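Local coordinates for protein phosphatidylinositol phosphate phosphatase (Schizosaccharomyces pombe, PDB 1I9Z) that removes the 5-phosphate from soluble and lipid inositol phosphates through the catalytic 5-phosphatase domain of a synaptojanin-like protein, at residues 31-36 with 205-210; 226-231 with 279-284; 261-264 with 269-272. One frame throughout, in Å; residues are numbered along the deposited sequence.

Contact 1: 31-36 with 205-210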
ATOM      1  N   SER A  31       1.878  -5.787   5.996  1.00 12.18           N
ATOM      2  CA  SER A  31       1.057  -6.852   5.437  1.00 13.39           C
ATOM      3  C   SER A  31       1.308  -8.207   6.117  1.00 13.37           C
ATOM      4  O   SER A  31       2.481  -8.595   6.384  1.00 12.94           O
ATOM      5  CB  SER A  31       1.324  -6.975   3.909  1.00 12.98           C
ATOM      6  OG  SER A  31       0.298  -7.748   3.345  1.00 15.68           O
ATOM      7  N   TYR A  32       0.227  -8.958   6.357  1.00 14.00           N
ATOM      8  CA  TYR A  32       0.348 -10.260   6.987  1.00 12.94           C
ATOM      9  C   TYR A  32      -0.752 -11.239   6.624  1.00 14.50           C
ATOM     10  O   TYR A  32      -1.927 -10.960   6.878  1.00 15.21           O
ATOM     11  CB  TYR A  32       0.378 -10.057   8.520  1.00 13.81           C
ATOM     12  CG  TYR A  32       0.949 -11.185   9.380  1.00 13.94           C
ATOM     13  CD1 TYR A  32       1.472 -12.372   8.845  1.00 15.76           C
ATOM     14  CD2 TYR A  32       1.031 -11.011  10.781  1.00 18.74           C
ATOM     15  CE1 TYR A  32       2.051 -13.374   9.712  1.00 16.43           C
ATOM     16  CE2 TYR A  32       1.588 -11.967  11.602  1.00 17.50           C
ATOM     17  CZ  TYR A  32       2.086 -13.138  11.071  1.00 18.02           C
ATOM     18  OH  TYR A  32       2.596 -14.126  11.921  1.00 18.77           O
ATOM     19  N   ASN A  33      -0.411 -12.335   5.941  1.00 11.53           N
ATOM     20  CA  ASN A  33      -1.378 -13.399   5.679  1.00 13.63           C
ATOM     21  C   ASN A  33      -1.262 -14.249   6.969  1.00 14.92           C
ATOM     22  O   ASN A  33      -0.252 -14.924   7.224  1.00 15.77           O
ATOM     23  CB  ASN A  33      -0.967 -14.320   4.498  1.00 14.01           C
ATOM     24  CG  ASN A  33      -1.950 -15.411   4.306  1.00 14.87           C
ATOM     25  OD1 ASN A  33      -2.354 -16.060   5.283  1.00 16.01           O
ATOM     26  ND2 ASN A  33      -2.353 -15.682   3.041  1.00 15.29           N
ATOM     27  N   LEU A  34      -2.324 -14.186   7.768  1.00 13.85           N
ATOM     28  CA  LEU A  34      -2.417 -14.842   9.099  1.00 13.68           C
ATOM     29  C   LEU A  34      -2.677 -16.313   9.187  1.00 15.53           C
ATOM     30  O   LEU A  34      -2.501 -16.904  10.273  1.00 15.65           O
ATOM     31  CB  LEU A  34      -3.587 -14.172   9.853  1.00 14.25           C
ATOM     32  CG  LEU A  34      -3.379 -12.682   9.975  1.00 12.24           C
ATOM     33  CD1 LEU A  34      -4.797 -12.094  10.390  1.00 15.05           C
ATOM     34  CD2 LEU A  34      -2.333 -12.352  11.087  1.00 15.83           C
ATOM     35  N   ASN A  35      -3.141 -16.922   8.084  1.00 14.02           N
ATOM     36  CA  ASN A  35      -3.492 -18.329   8.118  1.00 15.48           C
ATOM     37  C   ASN A  35      -4.526 -18.590   9.249  1.00 16.49           C
ATOM     38  O   ASN A  35      -4.500 -19.676   9.893  1.00 16.91           O
ATOM     39  CB  ASN A  35      -2.256 -19.196   8.329  1.00 16.11           C
ATOM     40  CG  ASN A  35      -2.504 -20.652   8.032  1.00 19.14           C
ATOM     41  OD1 ASN A  35      -3.250 -21.026   7.114  1.00 17.34           O
ATOM     42  ND2 ASN A  35      -1.877 -21.516   8.853  1.00 23.94           N
ATOM     43  N   GLY A  36      -5.356 -17.577   9.518  1.00 15.82           N
ATOM     44  CA  GLY A  36      -6.413 -17.705  10.522  1.00 18.58           C
ATOM     45  C   GLY A  36      -5.932 -17.693  11.963  1.00 20.11           C
ATOM     46  O   GLY A  36      -6.722 -18.012  12.849  1.00 21.12           O
ATOM     47  N   PHE A 205      -0.808  -3.720  -2.059  1.00 14.45           N
ATOM     48  CA  PHE A 205       0.009  -4.739  -1.466  1.00 14.56           C
ATOM     49  C   PHE A 205      -0.795  -5.903  -0.909  1.00 15.02           C
ATOM     50  O   PHE A 205      -2.016  -5.832  -0.841  1.00 16.25           O
ATOM     51  CB  PHE A 205       0.808  -4.094  -0.278  1.00 13.96           C
ATOM     52  CG  PHE A 205      -0.094  -3.666   0.929  1.00 14.44           C
ATOM     53  CD1 PHE A 205      -0.257  -4.525   2.021  1.00 14.08           C
ATOM     54  CD2 PHE A 205      -0.753  -2.441   0.944  1.00 12.98           C
ATOM     55  CE1 PHE A 205      -1.060  -4.157   3.113  1.00 13.96           C
ATOM     56  CE2 PHE A 205      -1.563  -2.040   2.017  1.00 13.89           C
ATOM     57  CZ  PHE A 205      -1.715  -2.911   3.131  1.00 11.94           C
ATOM     58  N   GLY A 206      -0.082  -6.939  -0.487  1.00 14.92           N
ATOM     59  CA  GLY A 206      -0.738  -8.088   0.149  1.00 13.90           C
ATOM     60  C   GLY A 206      -0.197  -9.405  -0.338  1.00 13.66           C
ATOM     61  O   GLY A 206       0.946  -9.483  -0.748  1.00 13.63           O
ATOM     62  N   ASP A 207      -1.022 -10.449  -0.281  1.00 12.94           N
ATOM     63  CA  ASP A 207      -0.612 -11.794  -0.686  1.00 12.70           C
ATOM     64  C   ASP A 207      -1.093 -11.891  -2.130  1.00 12.70           C
ATOM     65  O   ASP A 207      -2.213 -12.346  -2.427  1.00 14.55           O
ATOM     66  CB  ASP A 207      -1.316 -12.850   0.177  1.00 14.04           C
ATOM     67  CG  ASP A 207      -0.884 -14.274  -0.189  1.00 14.00           C
ATOM     68  OD1 ASP A 207      -0.229 -14.440  -1.263  1.00 14.96           O
ATOM     69  OD2 ASP A 207      -1.219 -15.213   0.582  1.00 15.35           O
ATOM     70  N   PHE A 208      -0.212 -11.461  -3.033  1.00 12.29           N
ATOM     71  CA  PHE A 208      -0.555 -11.511  -4.460  1.00 14.55           C
ATOM     72  C   PHE A 208      -0.435 -12.936  -4.985  1.00 16.23           C
ATOM     73  O   PHE A 208      -0.877 -13.241  -6.088  1.00 14.12           O
ATOM     74  CB  PHE A 208       0.324 -10.533  -5.293  1.00 13.32           C
ATOM     75  CG  PHE A 208       0.158  -9.085  -4.947  1.00 14.23           C
ATOM     76  CD1 PHE A 208      -0.984  -8.615  -4.267  1.00 12.82           C
ATOM     77  CD2 PHE A 208       1.108  -8.137  -5.400  1.00 15.85           C
ATOM     78  CE1 PHE A 208      -1.184  -7.260  -4.071  1.00 13.90           C
ATOM     79  CE2 PHE A 208       0.920  -6.795  -5.206  1.00 15.41           C
ATOM     80  CZ  PHE A 208      -0.235  -6.339  -4.543  1.00 13.83           C
ATOM     81  N   ASN A 209       0.225 -13.816  -4.213  1.00 14.99           N
ATOM     82  CA  ASN A 209       0.303 -15.225  -4.543  1.00 14.54           C
ATOM     83  C   ASN A 209       1.174 -15.643  -5.701  1.00 14.92           C
ATOM     84  O   ASN A 209       1.167 -16.810  -6.060  1.00 16.46           O
ATOM     85  CB  ASN A 209      -1.106 -15.865  -4.713  1.00 15.95           C
ATOM     86  CG  ASN A 209      -1.495 -16.827  -3.527  1.00 15.28           C
ATOM     87  OD1 ASN A 209      -0.674 -17.598  -3.051  1.00 16.99           O
ATOM     88  ND2 ASN A 209      -2.760 -16.728  -3.040  1.00 16.41           N
ATOM     89  N   TYR A 210       1.943 -14.702  -6.250  1.00 13.63           N
ATOM     90  CA  TYR A 210       2.852 -15.047  -7.337  1.00 13.33           C
ATOM     91  C   TYR A 210       3.970 -15.896  -6.786  1.00 14.30           C
ATOM     92  O   TYR A 210       4.458 -15.677  -5.630  1.00 12.92           O
ATOM     93  CB  TYR A 210       3.388 -13.811  -8.006  1.00 12.36           C
ATOM     94  CG  TYR A 210       2.346 -13.115  -8.891  1.00 14.99           C
ATOM     95  CD1 TYR A 210       1.540 -12.091  -8.384  1.00 14.95           C
ATOM     96  CD2 TYR A 210       2.214 -13.457 -10.245  1.00 17.50           C
ATOM     97  CE1 TYR A 210       0.630 -11.407  -9.192  1.00 13.98           C
ATOM     98  CE2 TYR A 210       1.282 -12.798 -11.052  1.00 16.93           C
ATOM     99  CZ  TYR A 210       0.497 -11.758 -10.493  1.00 15.55           C
ATOM    100  OH  TYR A 210      -0.385 -11.104 -11.289  1.00 17.45           O
TER

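Contact 2: 226-231 with 279-284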
ATOM      1  N   GLY A 226      21.599 -18.075   0.130  1.00 21.34           N
ATOM      2  CA  GLY A 226      21.522 -16.658  -0.139  1.00 20.62           C
ATOM      3  C   GLY A 226      21.452 -16.264  -1.586  1.00 21.32           C
ATOM      4  O   GLY A 226      21.725 -15.112  -1.889  1.00 21.99           O
ATOM      5  N   LYS A 227      21.095 -17.201  -2.479  1.00 21.17           N
ATOM      6  CA  LYS A 227      21.041 -16.913  -3.909  1.00 19.98           C
ATOM      7  C   LYS A 227      19.693 -16.309  -4.300  1.00 19.08           C
ATOM      8  O   LYS A 227      18.978 -16.857  -5.157  1.00 17.84           O
ATOM      9  CB  LYS A 227      21.276 -18.226  -4.695  1.00 22.38           C
ATOM     10  CG  LYS A 227      22.604 -18.949  -4.325  1.00 25.89           C
ATOM     11  CD  LYS A 227      23.790 -17.993  -4.449  1.00 29.57           C
ATOM     12  CE  LYS A 227      25.180 -18.704  -4.341  1.00 34.66           C
ATOM     13  NZ  LYS A 227      26.340 -17.730  -4.473  1.00 35.51           N
ATOM     14  N   LEU A 228      19.347 -15.184  -3.662  1.00 18.72           N
ATOM     15  CA  LEU A 228      18.067 -14.551  -3.918  1.00 19.68           C
ATOM     16  C   LEU A 228      17.951 -13.940  -5.300  1.00 20.86           C
ATOM     17  O   LEU A 228      16.880 -14.004  -5.913  1.00 19.19           O
ATOM     18  CB  LEU A 228      17.788 -13.480  -2.849  1.00 19.32           C
ATOM     19  CG  LEU A 228      17.872 -14.035  -1.431  1.00 20.97           C
ATOM     20  CD1 LEU A 228      17.418 -12.981  -0.433  1.00 22.21           C
ATOM     21  CD2 LEU A 228      16.963 -15.248  -1.328  1.00 19.01           C
ATOM     22  N   SER A 229      19.043 -13.338  -5.805  1.00 21.73           N
ATOM     23  CA  SER A 229      19.027 -12.773  -7.168  1.00 22.14           C
ATOM     24  C   SER A 229      18.666 -13.819  -8.187  1.00 19.74           C
ATOM     25  O   SER A 229      17.876 -13.552  -9.119  1.00 18.18           O
ATOM     26  CB  SER A 229      20.409 -12.207  -7.549  1.00 25.71           C
ATOM     27  OG  SER A 229      20.540 -10.991  -6.836  1.00 33.34           O
ATOM     28  N   TYR A 230      19.256 -15.009  -8.048  1.00 20.33           N
ATOM     29  CA  TYR A 230      18.940 -16.098  -8.988  1.00 18.99           C
ATOM     30  C   TYR A 230      17.469 -16.473  -8.876  1.00 18.08           C
ATOM     31  O   TYR A 230      16.767 -16.647  -9.872  1.00 15.46           O
ATOM     32  CB  TYR A 230      19.766 -17.370  -8.700  1.00 19.98           C
ATOM     33  CG  TYR A 230      19.325 -18.553  -9.504  1.00 20.60           C
ATOM     34  CD1 TYR A 230      19.645 -18.667 -10.840  1.00 23.65           C
ATOM     35  CD2 TYR A 230      18.598 -19.584  -8.924  1.00 23.43           C
ATOM     36  CE1 TYR A 230      19.271 -19.775 -11.588  1.00 24.87           C
ATOM     37  CE2 TYR A 230      18.204 -20.688  -9.670  1.00 23.09           C
ATOM     38  CZ  TYR A 230      18.549 -20.784 -11.003  1.00 25.24           C
ATOM     39  OH  TYR A 230      18.174 -21.901 -11.733  1.00 24.54           O
ATOM     40  N   LEU A 231      16.977 -16.592  -7.656  1.00 16.93           N
ATOM     41  CA  LEU A 231      15.578 -16.975  -7.546  1.00 16.59           C
ATOM     42  C   LEU A 231      14.621 -15.908  -8.109  1.00 16.55           C
ATOM     43  O   LEU A 231      13.599 -16.257  -8.671  1.00 17.48           O
ATOM     44  CB  LEU A 231      15.213 -17.228  -6.070  1.00 16.18           C
ATOM     45  CG  LEU A 231      15.894 -18.450  -5.467  1.00 14.81           C
ATOM     46  CD1 LEU A 231      15.570 -18.497  -3.929  1.00 15.56           C
ATOM     47  CD2 LEU A 231      15.327 -19.806  -6.181  1.00 14.87           C
ATOM     48  N   PRO A 279       8.740 -22.728  -2.012  1.00 14.79           N
ATOM     49  CA  PRO A 279       8.797 -21.381  -1.406  1.00 16.30           C
ATOM     50  C   PRO A 279       8.539 -20.302  -2.445  1.00 17.35           C
ATOM     51  O   PRO A 279       8.828 -20.506  -3.650  1.00 17.98           O
ATOM     52  CB  PRO A 279      10.216 -21.243  -0.845  1.00 16.69           C
ATOM     53  CG  PRO A 279      10.565 -22.732  -0.487  1.00 16.44           C
ATOM     54  CD  PRO A 279       9.915 -23.562  -1.663  1.00 16.03           C
ATOM     55  N   ALA A 280       8.031 -19.154  -1.973  1.00 14.59           N
ATOM     56  CA  ALA A 280       7.749 -18.044  -2.887  1.00 14.71           C
ATOM     57  C   ALA A 280       7.659 -16.703  -2.176  1.00 15.15           C
ATOM     58  O   ALA A 280       7.435 -16.669  -0.986  1.00 15.28           O
ATOM     59  CB  ALA A 280       6.387 -18.334  -3.613  1.00 12.92           C
ATOM     60  N   TRP A 281       7.870 -15.619  -2.921  1.00 12.28           N
ATOM     61  CA  TRP A 281       7.655 -14.282  -2.421  1.00 13.09           C
ATOM     62  C   TRP A 281       6.159 -13.962  -2.736  1.00 12.35           C
ATOM     63  O   TRP A 281       5.823 -13.164  -3.647  1.00 14.56           O
ATOM     64  CB  TRP A 281       8.567 -13.251  -3.125  1.00 14.71           C
ATOM     65  CG  TRP A 281       9.970 -13.341  -2.595  1.00 15.07           C
ATOM     66  CD1 TRP A 281      10.441 -12.943  -1.344  1.00 15.43           C
ATOM     67  CD2 TRP A 281      11.109 -13.759  -3.342  1.00 17.32           C
ATOM     68  NE1 TRP A 281      11.836 -13.076  -1.302  1.00 15.09           N
ATOM     69  CE2 TRP A 281      12.257 -13.562  -2.514  1.00 16.35           C
ATOM     70  CE3 TRP A 281      11.279 -14.269  -4.652  1.00 15.46           C
ATOM     71  CZ2 TRP A 281      13.566 -13.850  -2.966  1.00 16.08           C
ATOM     72  CZ3 TRP A 281      12.605 -14.551  -5.086  1.00 15.56           C
ATOM     73  CH2 TRP A 281      13.691 -14.336  -4.260  1.00 16.58           C
ATOM     74  N   THR A 282       5.260 -14.585  -1.953  1.00 13.02           N
ATOM     75  CA  THR A 282       3.811 -14.368  -2.167  1.00 12.95           C
ATOM     76  C   THR A 282       3.371 -12.981  -1.687  1.00 14.95           C
ATOM     77  O   THR A 282       2.426 -12.417  -2.216  1.00 13.87           O
ATOM     78  CB  THR A 282       2.953 -15.388  -1.360  1.00 13.71           C
ATOM     79  OG1 THR A 282       3.459 -15.532  -0.023  1.00 14.49           O
ATOM     80  CG2 THR A 282       2.987 -16.720  -2.005  1.00 12.37           C
ATOM     81  N   ASP A 283       4.072 -12.443  -0.676  1.00 13.25           N
ATOM     82  CA  ASP A 283       3.681 -11.154  -0.006  1.00 14.56           C
ATOM     83  C   ASP A 283       4.485  -9.990  -0.535  1.00 15.47           C
ATOM     84  O   ASP A 283       5.695 -10.013  -0.445  1.00 17.02           O
ATOM     85  CB  ASP A 283       3.908 -11.351   1.501  1.00 13.52           C
ATOM     86  CG  ASP A 283       3.169 -12.605   1.963  1.00 13.43           C
ATOM     87  OD1 ASP A 283       1.920 -12.523   2.083  1.00 17.00           O
ATOM     88  OD2 ASP A 283       3.790 -13.715   2.088  1.00 16.14           O
ATOM     89  N   ARG A 284       3.796  -8.989  -1.070  1.00 13.79           N
ATOM     90  CA  ARG A 284       4.521  -7.886  -1.767  1.00 12.02           C
ATOM     91  C   ARG A 284       3.909  -6.552  -1.496  1.00 13.19           C
ATOM     92  O   ARG A 284       2.703  -6.445  -1.160  1.00 13.56           O
ATOM     93  CB  ARG A 284       4.465  -8.179  -3.288  1.00 13.11           C
ATOM     94  CG  ARG A 284       4.838  -9.650  -3.646  1.00 14.34           C
ATOM     95  CD  ARG A 284       6.340  -9.908  -3.556  1.00 14.59           C
ATOM     96  NE  ARG A 284       7.126  -9.499  -4.739  1.00 14.80           N
ATOM     97  CZ  ARG A 284       7.382 -10.324  -5.770  1.00 16.94           C
ATOM     98  NH1 ARG A 284       8.107  -9.876  -6.790  1.00 15.15           N
ATOM     99  NH2 ARG A 284       6.926 -11.589  -5.800  1.00 15.66           N
TER

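Contact 3: 261-264 with 269-272. With 2IP (D-myo-inositol-1,4-bisphosphate), chain C.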
ATOM      1  N   TYR A 261       6.910 -17.428   2.160  1.00 16.34           N
ATOM      2  CA  TYR A 261       5.983 -18.478   2.107  1.00 16.99           C
ATOM      3  C   TYR A 261       6.690 -19.708   1.618  1.00 18.54           C
ATOM      4  O   TYR A 261       7.604 -19.684   0.776  1.00 17.96           O
ATOM      5  CB  TYR A 261       4.834 -18.170   1.113  1.00 19.46           C
ATOM      6  CG  TYR A 261       3.897 -19.312   0.822  1.00 22.14           C
ATOM      7  CD1 TYR A 261       2.809 -19.572   1.670  1.00 26.41           C
ATOM      8  CD2 TYR A 261       4.029 -20.087  -0.363  1.00 24.27           C
ATOM      9  CE1 TYR A 261       1.837 -20.561   1.346  1.00 28.19           C
ATOM     10  CE2 TYR A 261       3.067 -21.097  -0.672  1.00 25.52           C
ATOM     11  CZ  TYR A 261       1.988 -21.310   0.180  1.00 27.49           C
ATOM     12  OH  TYR A 261       1.013 -22.268  -0.102  1.00 29.83           O
ATOM     13  N   LYS A 262       6.011 -20.543   2.378  1.00 20.31           N
ATOM     14  CA  LYS A 262       5.508 -21.687   3.008  1.00 17.96           C
ATOM     15  C   LYS A 262       6.294 -22.257   4.136  1.00 16.19           C
ATOM     16  O   LYS A 262       7.031 -23.120   3.922  1.00 13.38           O
ATOM     17  CB  LYS A 262       5.029 -22.684   2.022  1.00 23.60           C
ATOM     18  CG  LYS A 262       4.503 -23.725   2.734  1.00 27.56           C
ATOM     19  CD  LYS A 262       3.330 -23.264   3.431  1.00 20.83           C
ATOM     20  CE  LYS A 262       2.261 -24.158   2.781  1.00 22.46           C
ATOM     21  NZ  LYS A 262       1.396 -24.709   3.909  1.00 25.27           N
ATOM     22  N   PHE A 263       6.072 -21.752   5.361  1.00 14.89           N
ATOM     23  CA  PHE A 263       6.860 -22.235   6.477  1.00 13.72           C
ATOM     24  C   PHE A 263       6.002 -23.146   7.355  1.00 15.80           C
ATOM     25  O   PHE A 263       4.753 -22.915   7.494  1.00 17.84           O
ATOM     26  CB  PHE A 263       7.298 -21.048   7.409  1.00 13.74           C
ATOM     27  CG  PHE A 263       8.363 -20.176   6.858  1.00 14.57           C
ATOM     28  CD1 PHE A 263       8.048 -18.956   6.214  1.00 15.06           C
ATOM     29  CD2 PHE A 263       9.693 -20.565   6.917  1.00 12.59           C
ATOM     30  CE1 PHE A 263       9.072 -18.145   5.658  1.00 14.15           C
ATOM     31  CE2 PHE A 263      10.689 -19.767   6.364  1.00 13.98           C
ATOM     32  CZ  PHE A 263      10.396 -18.570   5.747  1.00 14.14           C
ATOM     33  N   ASP A 264       6.666 -24.106   8.023  1.00 16.14           N
ATOM     34  CA  ASP A 264       5.980 -24.917   9.063  1.00 15.75           C
ATOM     35  C   ASP A 264       5.699 -23.854  10.138  1.00 16.17           C
ATOM     36  O   ASP A 264       6.526 -22.970  10.401  1.00 16.59           O
ATOM     37  CB  ASP A 264       6.927 -25.978   9.654  1.00 17.55           C
ATOM     38  CG  ASP A 264       7.137 -27.170   8.706  1.00 21.25           C
ATOM     39  OD1 ASP A 264       6.466 -27.236   7.640  1.00 17.95           O
ATOM     40  OD2 ASP A 264       7.967 -28.032   9.076  1.00 20.64           O
ATOM     41  N   ILE A 269      11.521 -23.363   9.206  1.00 14.96           N
ATOM     42  CA  ILE A 269      11.647 -24.422   8.218  1.00 15.63           C
ATOM     43  C   ILE A 269      10.601 -24.328   7.107  1.00 16.42           C
ATOM     44  O   ILE A 269       9.414 -24.145   7.393  1.00 15.66           O
ATOM     45  CB  ILE A 269      11.514 -25.760   8.977  1.00 15.36           C
ATOM     46  CG1 ILE A 269      12.698 -25.840   9.976  1.00 17.37           C
ATOM     47  CG2 ILE A 269      11.502 -26.998   8.052  1.00 18.53           C
ATOM     48  CD1 ILE A 269      12.771 -27.181  10.640  1.00 22.61           C
ATOM     49  N   TYR A 270      11.057 -24.467   5.863  1.00 15.43           N
ATOM     50  CA  TYR A 270      10.063 -24.445   4.759  1.00 15.68           C
ATOM     51  C   TYR A 270       9.288 -25.767   4.715  1.00 17.06           C
ATOM     52  O   TYR A 270       9.851 -26.887   4.862  1.00 18.10           O
ATOM     53  CB  TYR A 270      10.727 -24.178   3.416  1.00 14.97           C
ATOM     54  CG  TYR A 270      11.139 -22.761   3.303  1.00 13.59           C
ATOM     55  CD1 TYR A 270      12.471 -22.371   3.533  1.00 15.60           C
ATOM     56  CD2 TYR A 270      10.173 -21.733   2.957  1.00 15.16           C
ATOM     57  CE1 TYR A 270      12.868 -20.968   3.426  1.00 16.39           C
ATOM     58  CE2 TYR A 270      10.598 -20.368   2.822  1.00 15.08           C
ATOM     59  CZ  TYR A 270      11.939 -20.014   3.080  1.00 14.66           C
ATOM     60  OH  TYR A 270      12.335 -18.687   3.060  1.00 13.89           O
ATOM     61  N   ASP A 271       8.005 -25.618   4.409  1.00 15.52           N
ATOM     62  CA  ASP A 271       7.029 -26.687   4.337  1.00 17.09           C
ATOM     63  C   ASP A 271       7.551 -28.116   4.253  1.00 17.89           C
ATOM     64  O   ASP A 271       8.026 -28.534   3.194  1.00 19.41           O
ATOM     65  CB  ASP A 271       6.075 -26.445   3.112  1.00 16.45           C
ATOM     66  CG  ASP A 271       4.855 -27.395   3.141  1.00 20.08           C
ATOM     67  OD1 ASP A 271       4.585 -28.022   4.179  1.00 17.44           O
ATOM     68  OD2 ASP A 271       4.149 -27.504   2.126  1.00 19.26           O
ATOM     69  N   THR A 272       7.481 -28.850   5.383  1.00 19.96           N
ATOM     70  CA  THR A 272       7.892 -30.244   5.419  1.00 21.16           C
ATOM     71  C   THR A 272       6.673 -31.161   5.306  1.00 23.24           C
ATOM     72  O   THR A 272       6.804 -32.370   5.486  1.00 23.74           O
ATOM     73  CB  THR A 272       8.730 -30.579   6.729  1.00 22.10           C
ATOM     74  OG1 THR A 272       7.948 -30.283   7.888  1.00 21.80           O
ATOM     75  CG2 THR A 272       9.969 -29.727   6.775  1.00 22.65           C
TER
HETATM   76  C1  2IP C 302      -2.069 -24.991  -4.655  0.50 57.15           C
HETATM   77  C2  2IP C 302      -3.286 -24.964  -3.694  0.50 56.44           C
HETATM   78  C3  2IP C 302      -2.844 -25.002  -2.192  0.50 55.74           C
HETATM   79  C4  2IP C 302      -1.827 -23.893  -1.814  0.50 55.30           C
HETATM   80  C5  2IP C 302      -0.592 -24.077  -2.723  0.50 56.01           C
HETATM   81  C6  2IP C 302      -0.948 -23.964  -4.235  0.50 56.48           C
HETATM   82  O1  2IP C 302      -1.738 -25.916  -5.656  0.50 59.22           O
HETATM   83  O2  2IP C 302      -4.062 -23.808  -3.855  0.50 55.17           O
HETATM   84  O3  2IP C 302      -3.951 -24.836  -1.355  0.50 56.00           O
HETATM   85  O4  2IP C 302      -1.462 -24.043  -0.403  0.50 53.37           O
HETATM   86  O5  2IP C 302       0.395 -23.089  -2.425  0.50 55.20           O
HETATM   87  O6  2IP C 302       0.312 -24.195  -4.851  0.50 55.61           O
HETATM   88  P4  2IP C 302      -1.808 -22.991   0.715  0.50 51.58           P
HETATM   89  O41 2IP C 302      -1.292 -21.599   0.191  0.50 52.69           O
HETATM   90  O42 2IP C 302      -1.138 -23.351   1.963  0.50 50.04           O
HETATM   91  O43 2IP C 302      -3.339 -23.104   0.811  0.50 51.76           O
HETATM   92  P1  2IP C 302      -1.770 -25.866  -7.159  0.50 59.45           P
HETATM   93  O11 2IP C 302      -2.537 -27.150  -7.522  0.50 61.20           O
HETATM   94  O12 2IP C 302      -2.403 -24.690  -7.862  0.50 60.96           O
HETATM   95  O13 2IP C 302      -0.313 -26.099  -7.573  0.50 60.76           O
HETATM   96  O   HOH W   1       3.893 -27.072   6.645  1.00 26.60           O

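Contact 1: 31-36 with 205-210
Asn33 and Asp207 make the polar part of this contact. Asn33 ND2 donates to Asp207 OD2 over 2.7 Å, with an N-H...O angle of 144°. The bond uses the anti lone pair of OD2, the one facing away from OD1. The amide and carboxylate planes are turned 60° apart, and OD2 sits a little out of the amide plane. In both residues CG lies anti to the backbone N (chi1 178° for Asn33), which brings the two flat groups together between the segments. The other end of the amide is also held. Asn33 OD1 accepts from Asn35 N at 3.0 Å, an Asx turn that fixes the amide's rotation as the chain leaves its strand. ND2 has a second acceptor in Glu64.

Two residues back along the strand, Ser31 makes the packing part. Ser31 CB meets the edge of the Phe205 ring, 3.5 Å from CD1. Ser31 OG is 3.4 Å from Gly206 CA, and it is bonded to Gln63.

The calcium ion is about 5 Å from the Asn33 side chain. This places the pair beside the metal site, consistent with a part in the active site of this DNase I-like fold. The contact joins the end of strand 20-33 in the six-stranded sheet to the end of strand 201-205 in the five-stranded sheet and the chain after it. Strand 57-63 flanks it, and His166 touches both Asn33 and Asp207.

Contact 2: 226-231 with 279-284
The short helix 228-232 packs here on the indole of Trp281, in the loop that leads into strand 283-288 of the five-stranded sheet. The far end of the six-membered ring does the touching. Trp281 CH2 lies 3.6 Å from Leu228 O, which meets the rim of the ring almost in plane. The same CH2 is 3.7 Å from Leu231 CB, which approaches obliquely. Leu228 adds one branch of its side chain: CD2 comes to 4.0 Å from Trp281 CZ2. The indole thus meets the first helical turn through one carbonyl and two leucine side chains. The contact is small and apolar apart from that oxygen.

The polar edge of the indole is held by another part of the loop. Trp281 NE1 donates to the backbone O of Phe257, and the Phe257 ring meets the indole nearly at right angles. Together these contacts fix the rotation of the indole. The backbone of Trp281 forms the centre of an inverse gamma turn. Its carbonyl oxygen receives Arg284 NH2 at 2.9 Å, with an N-H...O angle of 158°. The donor lies in the carbonyl plane, on a lone pair, and the oxygen lies close to the guanidinium plane. Arg284 also forms salt bridges to Glu252 and Asp235, so three groups anchor its guanidinium.

Gly226 ends helix 216-224 with a Schellman motif, and Lys227 is the N-cap of the next helix. Leu231 packs back on Val219, Cys222 and Ile223 of helix 216-224. Pro279 also touches Val219. Both helices thus pack against the chain leading into strand 283-288, through Pro279 on the longer and Trp281 on the shorter.

Contact 3: 261-264 with 269-272
Phe263 and Tyr270 form an offset stack, centroids 4.3 Å apart and planes at 27°. Each has CG anti to its carbonyl carbon (chi1 -73° and -74°). With the backbones bridged here, these torsions carry both rings out alongside each other. Tyr270 OH is bonded to Pro259 O. The backbones that carry the rings are hydrogen-bonded from Asp271 N to Lys262 O (2.7 Å) and from Asp264 N to Ile269 O (2.8 Å).

Asp264 grips Thr272 with both oxygens. OD1 takes Thr272 N at 3.0 Å on its syn side, somewhat out of the carboxylate plane. OD2 takes Thr272 OG1 at 2.5 Å through its syn lone pair. A water donates to Asp264 OD1 and Asp271 OD1, bridging two carboxylates of like charge. Asp271 is also held by Ser273 and Arg277.

Lys262 bends and passes across the Asp271 side chain. Its NZ makes a weak bond to O42 of the bound inositol bisphosphate (3.5 Å) and a weak, long ion pair with Asp305. Tyr261 OH lies against ligand O5 and the 4-phosphate, too closely for the details to be trusted. The loop probably helps to position both pocket residues, and the lysine's charge probably favours 4-phosphate binding.

Contact 1 is buried between the two sheets. Contact 2 is also buried but lies farther from the centre of the chain, and contact 3 is a partly exposed loop near the ligand. Contact 3 is nested inside the loop that contact 2 closes. Segment 279-284 joins the other two contacts: Arg284 O probably accepts from Gly206 N, and Ala280 N probably donates to Tyr261 O. Contacts 1 and 3 do not touch, although both lie near the calcium ion. Their chemistry differs. Contact 1 has one amide-carboxylate bond, contact 2 is mainly apolar around an indole, and contact 3 combines backbone bonds, a ring stack and charged groups.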